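Long-range contact in cellulosomal scaffoldin (Acetivibrio cellulolyticus, PDB 3ZQW), which probably binds cellulose through this family 3b carbohydrate-binding module, one piece of a longer scaffoldin thought also to cleave beta-1,4-glucosidic linkages: residues A[26-31]-A[104-109]. Numbering follows the deposited sequence.
Sequences FRLTNT and IEVQGR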
ATOM      1  N   PHE A  26      -3.960  -1.244  -4.647  1.00  5.84           N
ATOM      2  CA  PHE A  26      -2.816  -1.913  -5.232  1.00  6.33           C
ATOM      3  C   PHE A  26      -3.269  -3.082  -6.108  1.00  6.47           C
ATOM      4  O   PHE A  26      -4.247  -3.760  -5.792  1.00  7.01           O
ATOM      5  CB  PHE A  26      -1.925  -2.532  -4.132  1.00  6.75           C
ATOM      6  CG  PHE A  26      -1.198  -1.551  -3.261  1.00  6.81           C
ATOM      7  CD1 PHE A  26      -1.790  -0.976  -2.160  1.00  7.97           C
ATOM      8  CD2 PHE A  26       0.133  -1.263  -3.518  1.00  7.00           C
ATOM      9  CE1 PHE A  26      -1.038  -0.088  -1.362  1.00  9.26           C
ATOM     10  CE2 PHE A  26       0.859  -0.413  -2.731  1.00  8.68           C
ATOM     11  CZ  PHE A  26       0.282   0.160  -1.680  1.00  8.99           C
ATOM     12  N   ARG A  27      -2.518  -3.341  -7.169  1.00  6.31           N
ATOM     13  CA  ARG A  27      -2.636  -4.592  -7.909  1.00  6.68           C
ATOM     14  C   ARG A  27      -1.278  -5.235  -7.934  1.00  6.35           C
ATOM     15  O   ARG A  27      -0.295  -4.622  -8.354  1.00  7.21           O
ATOM     16  CB  ARG A  27      -3.172  -4.389  -9.319  1.00  7.68           C
ATOM     17  CG  ARG A  27      -3.334  -5.715 -10.073  1.00  8.66           C
ATOM     18  CD  ARG A  27      -4.252  -5.614 -11.276  1.00 10.15           C
ATOM     19  NE  ARG A  27      -3.723  -4.717 -12.280  1.00 10.14           N
ATOM     20  CZ  ARG A  27      -4.442  -4.221 -13.274  1.00 11.60           C
ATOM     21  NH1 ARG A  27      -5.725  -4.536 -13.393  1.00 12.48           N
ATOM     22  NH2 ARG A  27      -3.859  -3.416 -14.142  1.00 12.58           N
ATOM     23  N   LEU A  28      -1.227  -6.461  -7.431  1.00  6.40           N
ATOM     24  CA  LEU A  28       0.013  -7.221  -7.300  1.00  6.55           C
ATOM     25  C   LEU A  28      -0.017  -8.366  -8.284  1.00  7.06           C
ATOM     26  O   LEU A  28      -0.960  -9.152  -8.278  1.00  7.63           O
ATOM     27  CB  LEU A  28       0.134  -7.789  -5.887  1.00  7.20           C
ATOM     28  CG  LEU A  28      -0.057  -6.782  -4.754  1.00  7.36           C
ATOM     29  CD1 LEU A  28       0.101  -7.494  -3.423  1.00  8.57           C
ATOM     30  CD2 LEU A  28       0.858  -5.560  -4.872  1.00  8.30           C
ATOM     31  N   THR A  29       1.005  -8.468  -9.123  1.00  7.70           N
ATOM     32  CA  THR A  29       1.057  -9.508 -10.143  1.00  8.56           C
ATOM     33  C   THR A  29       2.307 -10.349  -9.972  1.00  8.92           C
ATOM     34  O   THR A  29       3.413  -9.810  -9.851  1.00  9.29           O
ATOM     35  CB  THR A  29       1.054  -8.900 -11.553  1.00 10.48           C
ATOM     36  OG1 THR A  29      -0.117  -8.107 -11.730  1.00 10.81           O
ATOM     37  CG2 THR A  29       1.072  -9.977 -12.639  1.00 11.33           C
ATOM     38  N   ASN A  30       2.130 -11.659  -9.929  1.00  9.36           N
ATOM     39  CA  ASN A  30       3.250 -12.568  -9.957  1.00 10.09           C
ATOM     40  C   ASN A  30       3.665 -12.744 -11.415  1.00 11.00           C
ATOM     41  O   ASN A  30       2.960 -13.384 -12.183  1.00 12.52           O
ATOM     42  CB  ASN A  30       2.860 -13.899  -9.329  1.00 10.41           C
ATOM     43  CG  ASN A  30       4.013 -14.861  -9.273  1.00 10.86           C
ATOM     44  OD1 ASN A  30       5.041 -14.661  -9.915  1.00 11.90           O
ATOM     45  ND2 ASN A  30       3.853 -15.923  -8.505  1.00 10.85           N
ATOM     46  N   THR A  31       4.794 -12.155 -11.800  1.00 11.28           N
ATOM     47  CA  THR A  31       5.219 -12.147 -13.200  1.00 13.11           C
ATOM     48  C   THR A  31       6.122 -13.312 -13.534  1.00 15.57           C
ATOM     49  O   THR A  31       6.669 -13.372 -14.634  1.00 18.53           O
ATOM     50  CB  THR A  31       5.955 -10.832 -13.535  1.00 13.20           C
ATOM     51  OG1 THR A  31       7.116 -10.705 -12.706  1.00 13.88           O
ATOM     52  CG2 THR A  31       5.069  -9.652 -13.296  1.00 13.84           C
ATOM     53  N   ILE A 104      -3.705 -10.056  -7.971  1.00  8.27           N
ATOM     54  CA  ILE A 104      -4.751  -9.729  -7.019  1.00  7.98           C
ATOM     55  C   ILE A 104      -4.782  -8.235  -6.778  1.00  7.63           C
ATOM     56  O   ILE A 104      -3.752  -7.560  -6.784  1.00  8.07           O
ATOM     57  CB  ILE A 104      -4.562 -10.447  -5.673  1.00  8.95           C
ATOM     58  CG1 ILE A 104      -3.224 -10.095  -5.041  1.00  9.88           C
ATOM     59  CG2 ILE A 104      -4.753 -11.964  -5.830  1.00 10.02           C
ATOM     60  CD1 ILE A 104      -3.084 -10.531  -3.588  1.00 11.88           C
ATOM     61  N   GLU A 105      -5.973  -7.730  -6.493  1.00  8.21           N
ATOM     62  CA  GLU A 105      -6.156  -6.364  -6.035  1.00  8.25           C
ATOM     63  C   GLU A 105      -6.215  -6.336  -4.517  1.00  7.43           C
ATOM     64  O   GLU A 105      -6.681  -7.285  -3.889  1.00  8.14           O
ATOM     65  CB  GLU A 105      -7.451  -5.776  -6.611  1.00  9.74           C
ATOM     66  CG  GLU A 105      -7.397  -5.627  -8.143  1.00 12.15           C
ATOM     67  CD  GLU A 105      -8.570  -4.876  -8.771  1.00 14.26           C
ATOM     68  OE1 GLU A 105      -8.951  -3.788  -8.293  1.00 13.50           O
ATOM     69  OE2 GLU A 105      -9.084  -5.377  -9.804  1.00 19.42           O
ATOM     70  N   VAL A 106      -5.784  -5.214  -3.950  1.00  6.99           N
ATOM     71  CA  VAL A 106      -5.917  -4.936  -2.539  1.00  7.11           C
ATOM     72  C   VAL A 106      -6.458  -3.508  -2.424  1.00  6.29           C
ATOM     73  O   VAL A 106      -5.772  -2.560  -2.767  1.00  7.23           O
ATOM     74  CB  VAL A 106      -4.573  -5.055  -1.831  1.00  9.25           C
ATOM     75  CG1 VAL A 106      -4.733  -4.757  -0.372  1.00 10.63           C
ATOM     76  CG2 VAL A 106      -3.977  -6.454  -2.053  1.00 12.19           C
ATOM     77  N   GLN A 107      -7.710  -3.388  -1.977  1.00  6.01           N
ATOM     78  CA  GLN A 107      -8.418  -2.110  -1.968  1.00  5.52           C
ATOM     79  C   GLN A 107      -8.755  -1.744  -0.539  1.00  6.10           C
ATOM     80  O   GLN A 107      -9.424  -2.498   0.155  1.00  6.59           O
ATOM     81  CB  GLN A 107      -9.692  -2.238  -2.799  1.00  6.58           C
ATOM     82  CG  GLN A 107     -10.557  -1.012  -2.784  1.00  6.61           C
ATOM     83  CD  GLN A 107     -11.634  -1.107  -3.847  1.00  7.03           C
ATOM     84  OE1 GLN A 107     -11.343  -1.474  -4.979  1.00  7.59           O
ATOM     85  NE2 GLN A 107     -12.874  -0.800  -3.493  1.00  7.31           N
ATOM     86  N   GLY A 108      -8.337  -0.588  -0.089  1.00  7.49           N
ATOM     87  CA  GLY A 108      -8.709  -0.199   1.252  1.00  9.47           C
ATOM     88  C   GLY A 108      -8.634   1.282   1.444  1.00  7.27           C
ATOM     89  O   GLY A 108      -8.517   2.060   0.503  1.00  6.26           O
ATOM     90  N   ARG A 109      -8.782   1.653   2.707  1.00  7.58           N
ATOM     91  CA  ARG A 109      -8.950   3.028   3.129  1.00  6.37           C
ATOM     92  C   ARG A 109      -8.294   3.192   4.474  1.00  5.28           C
ATOM     93  O   ARG A 109      -8.239   2.251   5.258  1.00  5.61           O
ATOM     94  CB  ARG A 109     -10.461   3.420   3.336  1.00  7.69           C
ATOM     95  CG  ARG A 109     -11.309   3.371   2.087  1.00  8.57           C
ATOM     96  CD  ARG A 109     -12.770   3.529   2.493  1.00  8.84           C
ATOM     97  NE  ARG A 109     -13.214   2.377   3.261  1.00  7.84           N
ATOM     98  CZ  ARG A 109     -13.492   2.333   4.562  1.00  7.74           C
ATOM     99  NH1 ARG A 109     -13.518   3.430   5.318  1.00  8.15           N
ATOM    100  NH2 ARG A 109     -13.756   1.159   5.110  1.00  7.82           N
TER
HETATM  101  O   HOH W   1      -7.328  -6.524 -11.957  1.00 16.94           O
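Backbone hydrogen bonds join F26 to V106 and L28 to I104, each an antiparallel hydrogen-bonded pair with a bond running both ways; L28 N gives to I104 O at 2.8 Å. Between them R27 and E105 form a non-hydrogen-bonded pair, with CA-H...O contacts from E105 CA to F26 O (3.2 Å) and from R27 CA to I104 O. The strands are neighbours inside a five-stranded sheet of the CBM3 beta-sandwich, 24-30 lying between 103-112 and 6-12. On the inward face, beta-branched I104 and V106 suit an extended strand, while L28 and F26 reach towards the second sheet. L28 CB rests 4.2 Å from I104 CG1, and F26 CB lies 4.3 Å from V106 CB. With CG anti to the carbonyl carbon (chi1 -69°), the F26 ring leads off from V106 to an edge-to-face stack with F10; L28 and V106 both touch F91 of the facing sheet. On the other, partly exposed face, long side chains suit R27 and E105 to carrying charge outwards. R27 NH1 and E105 OE2, 5.0 Å apart, are bridged by a water at the guanidinium edge. Stronger partners flank this link: R27 NE makes a salt bridge to E9, and E105 OE1 is hydrogen-bonded to the Y133 hydroxyl.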